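Local coordinates for protein transketolase (Campylobacter jejuni, PDB 3L84) that belongs to the transketolase family of thiamine diphosphate-dependent proteins and pairs a diphosphate-binding domain with a pyrimidine-binding domain in each chain, at residues Lys131-Leu136 against Tyr404-Pro409; Val124-Ala129 against Asn398-Arg403. All coordinates share one frame; numbering follows the deposited sequence. Where two conformers were deposited one is given.

Contact 1 of 2, residues Lys131-Leu136 against Tyr404-Pro409; sequences KKAQNL and YGIFLP
Ala-133 meets Tyr-404, Ile-406 and Phe-407 in a buried apolar contact, where the C-terminal part of helix 118-137 packs against the turn that joins helix 391-404 to strand 408-414. The methyl of Ala-133 touches two side chains of the turn: its CB lies 3.6 Å from Tyr-404 CE2 and 3.9 Å from Ile-406 CD1. CG of Tyr-404 is anti to the backbone N (chi1 -172°), and the ring extends toward the helix, its hydroxyl bonding His-144. Phe-407 gathers the rest, setting the CE1-CZ end of its ring against Lys-132, Ala-133 and Leu-136. Its CZ comes to 3.7 Å from Ala-133 N, which lies at the ring edge near the plane, while CG1 of the neighbouring Ile-406 sits 3.6 Å above the ring plane, over its centre. Lys-132 adds only aliphatic carbon here: its CG is 3.7 Å from Phe-407 CE1, and the bend at chi2 (59°) turns CD away before NZ bonds the carbonyls of Val-380 and Gly-382. From the next helical turn, Leu-136 CD1 lies 4.0 Å from Phe-407 CE1, the two side chains meeting tip to tip. Gly-405, with positive phi (144°), takes the chain out of the helix between Tyr-404 and Ile-406. The arrangement is that of a helix-to-strand turn in an alpha/beta domain, its apolar side chains packed on a helix of the neighbouring thiamine diphosphate-binding domain.

Contact 2 of 2, residues Val124-Ala129 against Asn398-Arg403; sequences VGFAMA and NNAFAR
Ala-400 and Phe-401 of helix 391-404 pack against Gly-125, Phe-126 and Ala-129 of helix 118-137, the two short segments crossing at -53° with their axes 7.5 Å apart. With no side chain at Gly-125, the Ala-400 methyl settles on its backbone, Ala-400 CB 3.7 Å from Gly-125 C. Two CH-pi contacts, one running each way, flank this point. Phe-126 has CG anti to its carbonyl carbon (chi1 -77°); although its CB points away from the partner helix, the ring lies with one face over Ala-400, whose CB is 3.7 Å from the ring centroid and nearly on the normal. The same ring brings CE1 to 3.4 Å from Ala-400 O and 3.8 Å from Arg-403 CB, which sits at its edge. Arg-403 runs beside Phe-126 in the same direction and then bends at chi2 and chi3; its NE bonds Glu-110 O. In the reciprocal contact, CB of Phe-401 points neither to nor from the partner, but chi1 of -88° turns CG toward helix 118-137, and the ring offers a face to Ala-129, whose CB stands 3.9 Å from the ring centroid. CB of the selenomethionine Met-128 meets the far end of this ring, 3.8 Å from Phe-401 CE1. A glycine-alanine meeting point with alanine methyls over two ring faces makes this a close-packed helix-helix crossing, joining the diphosphate- and pyrimidine-binding domains of the transketolase fold.

Both contacts are buried and join helix 118-137 to consecutive elements of the pyrimidine-binding domain: contact 2 holds helix 391-404, and contact 1 the turn into strand 408-414. Their centres are about 8 Å apart, and contact 2 lies nearer the middle of the chain. They merge directly, for Phe-407 and Phe-401 meet edge-to-face, and Tyr-404 CD1 touches Ala-129 CB at 3.7 Å. Neither contact has a hydrogen bond between its segments; in both, polar ends bond outside the pair. Contact 2 brings backbones close, Gly-125 CA to Ala-400 CA 5.2 Å, whereas contact 1 spans a wider gap, Ala-133 CA to Ile-406 CA 7.9 Å, bridged mainly by side chains of the turn.

Contact 1 of 2, residues Lys131-Leu136 against Tyr404-Pro409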
loop_
_atom_site.group_PDB
_atom_site.type_symbol
_atom_site.label_atom_id
_atom_site.label_comp_id
_atom_site.label_asym_id
_atom_site.label_seq_id
_atom_site.Cartn_x
_atom_site.Cartn_y
_atom_site.Cartn_z
ATOM N N LYS A 131 -1.461 14.695 22.755
ATOM C CA LYS A 131 -1.503 14.015 24.039
ATOM C C LYS A 131 -0.122 13.729 24.619
ATOM O O LYS A 131 0.084 13.888 25.842
ATOM C CB LYS A 131 -2.318 12.725 23.956
ATOM C CG LYS A 131 -3.812 12.950 23.789
ATOM C CD LYS A 131 -4.487 13.698 24.922
ATOM C CE LYS A 131 -6.010 13.750 24.759
ATOM N NZ LYS A 131 -6.681 14.362 25.934
ATOM N N LYS A 132 0.842 13.339 23.773
ATOM C CA LYS A 132 2.181 13.129 24.264
ATOM C C LYS A 132 2.840 14.447 24.659
ATOM O O LYS A 132 3.536 14.529 25.698
ATOM C CB LYS A 132 3.036 12.389 23.239
ATOM C CG LYS A 132 4.448 12.050 23.734
ATOM C CD LYS A 132 4.420 11.170 24.997
ATOM C CE LYS A 132 5.804 10.889 25.567
ATOM N NZ LYS A 132 5.743 10.120 26.839
ATOM N N ALA A 133 2.603 15.497 23.890
ATOM C CA ALA A 133 3.124 16.816 24.234
ATOM C C ALA A 133 2.567 17.267 25.592
ATOM O O ALA A 133 3.285 17.873 26.401
ATOM C CB ALA A 133 2.777 17.838 23.134
ATOM N N GLN A 134 1.292 16.982 25.850
ATOM C CA GLN A 134 0.640 17.314 27.129
ATOM C C GLN A 134 1.311 16.511 28.267
ATOM O O GLN A 134 1.546 17.024 29.365
ATOM C CB GLN A 134 -0.864 16.984 27.058
ATOM C CG GLN A 134 -1.727 17.543 28.173
ATOM C CD GLN A 134 -3.148 17.017 28.123
ATOM O OE1 GLN A 134 -3.702 16.777 27.049
ATOM N NE2 GLN A 134 -3.750 16.846 29.283
ATOM N N ASN A 135 1.614 15.246 28.002
ATOM C CA ASN A 135 2.355 14.429 28.979
ATOM C C ASN A 135 3.707 15.045 29.322
ATOM O O ASN A 135 4.116 15.057 30.485
ATOM C CB ASN A 135 2.561 13.003 28.444
ATOM C CG ASN A 135 3.442 12.159 29.347
ATOM O OD1 ASN A 135 2.997 11.745 30.426
ATOM N ND2 ASN A 135 4.667 11.947 28.939
ATOM N N LEU A 136 4.430 15.540 28.321
ATOM C CA LEU A 136 5.750 16.095 28.541
ATOM C C LEU A 136 5.741 17.502 29.129
ATOM O O LEU A 136 6.552 17.810 30.010
ATOM C CB LEU A 136 6.493 16.123 27.205
ATOM C CG LEU A 136 6.896 14.772 26.625
ATOM C CD1 LEU A 136 7.539 14.999 25.261
ATOM C CD2 LEU A 136 7.851 14.011 27.551
ATOM N N TYR A 404 4.443 17.856 14.190
ATOM C CA TYR A 404 3.839 18.514 15.352
ATOM C C TYR A 404 4.683 19.654 15.892
ATOM O O TYR A 404 4.146 20.707 16.240
ATOM C CB TYR A 404 3.544 17.466 16.451
ATOM C CG TYR A 404 2.758 18.027 17.596
ATOM C CD1 TYR A 404 1.393 18.139 17.528
ATOM C CD2 TYR A 404 3.384 18.522 18.725
ATOM C CE1 TYR A 404 0.677 18.699 18.513
ATOM C CE2 TYR A 404 2.682 19.075 19.742
ATOM C CZ TYR A 404 1.299 19.170 19.652
ATOM O OH TYR A 404 0.585 19.765 20.678
ATOM N N GLY A 405 5.981 19.440 16.038
ATOM C CA GLY A 405 6.925 20.492 16.370
ATOM C C GLY A 405 8.061 20.051 17.276
ATOM O O GLY A 405 9.057 20.759 17.360
ATOM N N ILE A 406 7.902 18.957 18.006
ATOM C CA ILE A 406 8.849 18.550 19.042
ATOM C C ILE A 406 9.268 17.061 18.987
ATOM O O ILE A 406 10.047 16.630 19.881
ATOM C CB ILE A 406 8.302 18.871 20.450
ATOM C CG1 ILE A 406 6.947 18.185 20.687
ATOM C CG2 ILE A 406 8.255 20.389 20.673
ATOM C CD1 ILE A 406 6.503 18.158 22.175
ATOM N N PHE A 407 8.839 16.319 17.981
ATOM C CA PHE A 407 9.048 14.866 17.948
ATOM C C PHE A 407 9.873 14.395 16.768
ATOM O O PHE A 407 9.870 15.002 15.688
ATOM C CB PHE A 407 7.722 14.110 17.941
ATOM C CG PHE A 407 6.861 14.360 19.146
ATOM C CD1 PHE A 407 7.287 13.985 20.400
ATOM C CD2 PHE A 407 5.665 15.024 19.028
ATOM C CE1 PHE A 407 6.502 14.217 21.516
ATOM C CE2 PHE A 407 4.863 15.271 20.140
ATOM C CZ PHE A 407 5.328 14.868 21.397
ATOM N N LEU A 408 10.590 13.303 17.017
ATOM C CA LEU A 408 11.422 12.575 16.047
ATOM C C LEU A 408 10.902 11.130 16.037
ATOM O O LEU A 408 11.346 10.329 16.889
ATOM C CB LEU A 408 12.877 12.631 16.488
ATOM C CG LEU A 408 13.492 14.022 16.416
ATOM C CD1 LEU A 408 14.724 14.113 17.299
ATOM C CD2 LEU A 408 13.813 14.389 15.000
ATOM N N PRO A 409 9.966 10.812 15.147
ATOM C CA PRO A 409 9.303 9.515 15.216
ATOM C C PRO A 409 9.928 8.460 14.323
ATOM O O PRO A 409 10.505 8.756 13.270
ATOM C CB PRO A 409 7.906 9.823 14.720
ATOM C CG PRO A 409 8.162 10.836 13.647
ATOM C CD PRO A 409 9.283 11.696 14.194
#

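Contact 2 of 2, residues Val124-Ala129 against Asn398-Arg403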
loop_
_atom_site.group_PDB
_atom_site.type_symbol
_atom_site.label_atom_id
_atom_site.label_comp_id
_atom_site.label_asym_id
_atom_site.label_seq_id
_atom_site.Cartn_x
_atom_site.Cartn_y
_atom_site.Cartn_z
ATOM N N VAL A 124 -5.542 12.119 13.388
ATOM C CA VAL A 124 -5.399 11.247 14.558
ATOM C C VAL A 124 -3.988 11.342 15.097
ATOM O O VAL A 124 -3.770 11.405 16.314
ATOM C CB VAL A 124 -5.790 9.807 14.216
ATOM C CG1 VAL A 124 -5.348 8.826 15.335
ATOM C CG2 VAL A 124 -7.298 9.709 13.950
ATOM N N GLY A 125 -2.990 11.369 14.195
ATOM C CA GLY A 125 -1.632 11.505 14.646
ATOM C C GLY A 125 -1.328 12.834 15.355
ATOM O O GLY A 125 -0.627 12.848 16.360
ATOM N N PHE A 126 -1.856 13.933 14.836
ATOM C CA PHE A 126 -1.703 15.216 15.546
ATOM C C PHE A 126 -2.339 15.158 16.924
ATOM O O PHE A 126 -1.802 15.749 17.838
ATOM C CB PHE A 126 -2.310 16.366 14.731
ATOM C CG PHE A 126 -1.478 16.843 13.573
ATOM C CD1 PHE A 126 -0.178 17.214 13.719
ATOM C CD2 PHE A 126 -2.055 16.950 12.319
ATOM C CE1 PHE A 126 0.606 17.682 12.626
ATOM C CE2 PHE A 126 -1.289 17.394 11.224
ATOM C CZ PHE A 126 0.028 17.776 11.386
ATOM N N ALA A 127 -3.455 14.456 17.078
ATOM C CA ALA A 127 -4.154 14.339 18.349
ATOM C C ALA A 127 -3.323 13.453 19.327
ATOM O O ALA A 127 -3.205 13.789 20.511
ATOM C CB ALA A 127 -5.547 13.813 18.137
HETATM N N MSE A 128 -2.731 12.371 18.814
HETATM C CA MSE A 128 -1.846 11.551 19.662
HETATM C C MSE A 128 -0.607 12.335 20.058
HETATM O O MSE A 128 -0.139 12.272 21.202
HETATM C CB MSE A 128 -1.437 10.295 18.927
HETATM C CG MSE A 128 -2.581 9.298 18.733
HETATM SE SE MSE A 128 -2.144 7.620 17.926
HETATM C CE MSE A 128 -1.098 6.864 19.380
ATOM N N ALA A 129 -0.013 13.024 19.087
ATOM C CA ALA A 129 1.167 13.867 19.329
ATOM C C ALA A 129 0.870 14.922 20.388
ATOM O O ALA A 129 1.645 15.120 21.303
ATOM C CB ALA A 129 1.665 14.513 18.042
ATOM N N ASN A 398 2.641 8.914 12.176
ATOM C CA ASN A 398 3.988 9.393 12.447
ATOM C C ASN A 398 4.398 10.539 11.536
ATOM O O ASN A 398 5.190 11.392 11.949
ATOM C CB ASN A 398 4.972 8.233 12.398
ATOM C CG ASN A 398 5.072 7.469 13.700
ATOM O OD1 ASN A 398 5.642 6.317 13.702
ATOM N ND2 ASN A 398 4.631 8.033 14.761
ATOM N N ASN A 399 3.811 10.651 10.337
ATOM C CA ASN A 399 4.012 11.863 9.530
ATOM C C ASN A 399 3.542 13.092 10.302
ATOM O O ASN A 399 4.186 14.140 10.271
ATOM C CB ASN A 399 3.274 11.769 8.200
ATOM C CG ASN A 399 3.907 10.856 7.203
ATOM O OD1 ASN A 399 5.054 10.446 7.330
ATOM N ND2 ASN A 399 3.137 10.528 6.156
ATOM N N ALA A 400 2.429 12.963 11.016
ATOM C CA ALA A 400 1.932 14.038 11.836
ATOM C C ALA A 400 2.785 14.267 13.087
ATOM O O ALA A 400 3.017 15.426 13.435
ATOM C CB ALA A 400 0.443 13.773 12.210
ATOM N N PHE A 401 3.253 13.220 13.748
ATOM C CA PHE A 401 4.206 13.402 14.840
ATOM C C PHE A 401 5.379 14.230 14.357
ATOM O O PHE A 401 5.881 15.094 15.081
ATOM C CB PHE A 401 4.729 12.074 15.423
ATOM C CG PHE A 401 3.897 11.476 16.534
ATOM C CD1 PHE A 401 2.778 10.722 16.287
ATOM C CD2 PHE A 401 4.271 11.699 17.860
ATOM C CE1 PHE A 401 2.038 10.181 17.328
ATOM C CE2 PHE A 401 3.533 11.153 18.912
ATOM C CZ PHE A 401 2.433 10.387 18.644
ATOM N N ALA A 402 5.898 13.944 13.173
ATOM C CA ALA A 402 7.040 14.671 12.637
ATOM C C ALA A 402 6.746 16.144 12.336
ATOM O O ALA A 402 7.664 16.971 12.349
ATOM C CB ALA A 402 7.552 13.950 11.371
ATOM N N ARG A 403 5.485 16.463 12.056
ATOM C CA ARG A 403 5.058 17.829 11.810
ATOM C C ARG A 403 4.631 18.544 13.066
ATOM O O ARG A 403 4.494 19.778 13.021
ATOM C CB ARG A 403 3.906 17.866 10.778
ATOM C CG ARG A 403 4.348 17.552 9.361
ATOM C CD ARG A 403 5.108 18.701 8.755
ATOM N NE ARG A 403 4.262 19.883 8.561
ATOM C CZ ARG A 403 4.672 21.140 8.431
ATOM N NH1 ARG A 403 5.953 21.474 8.539
ATOM N NH2 ARG A 403 3.766 22.079 8.201
#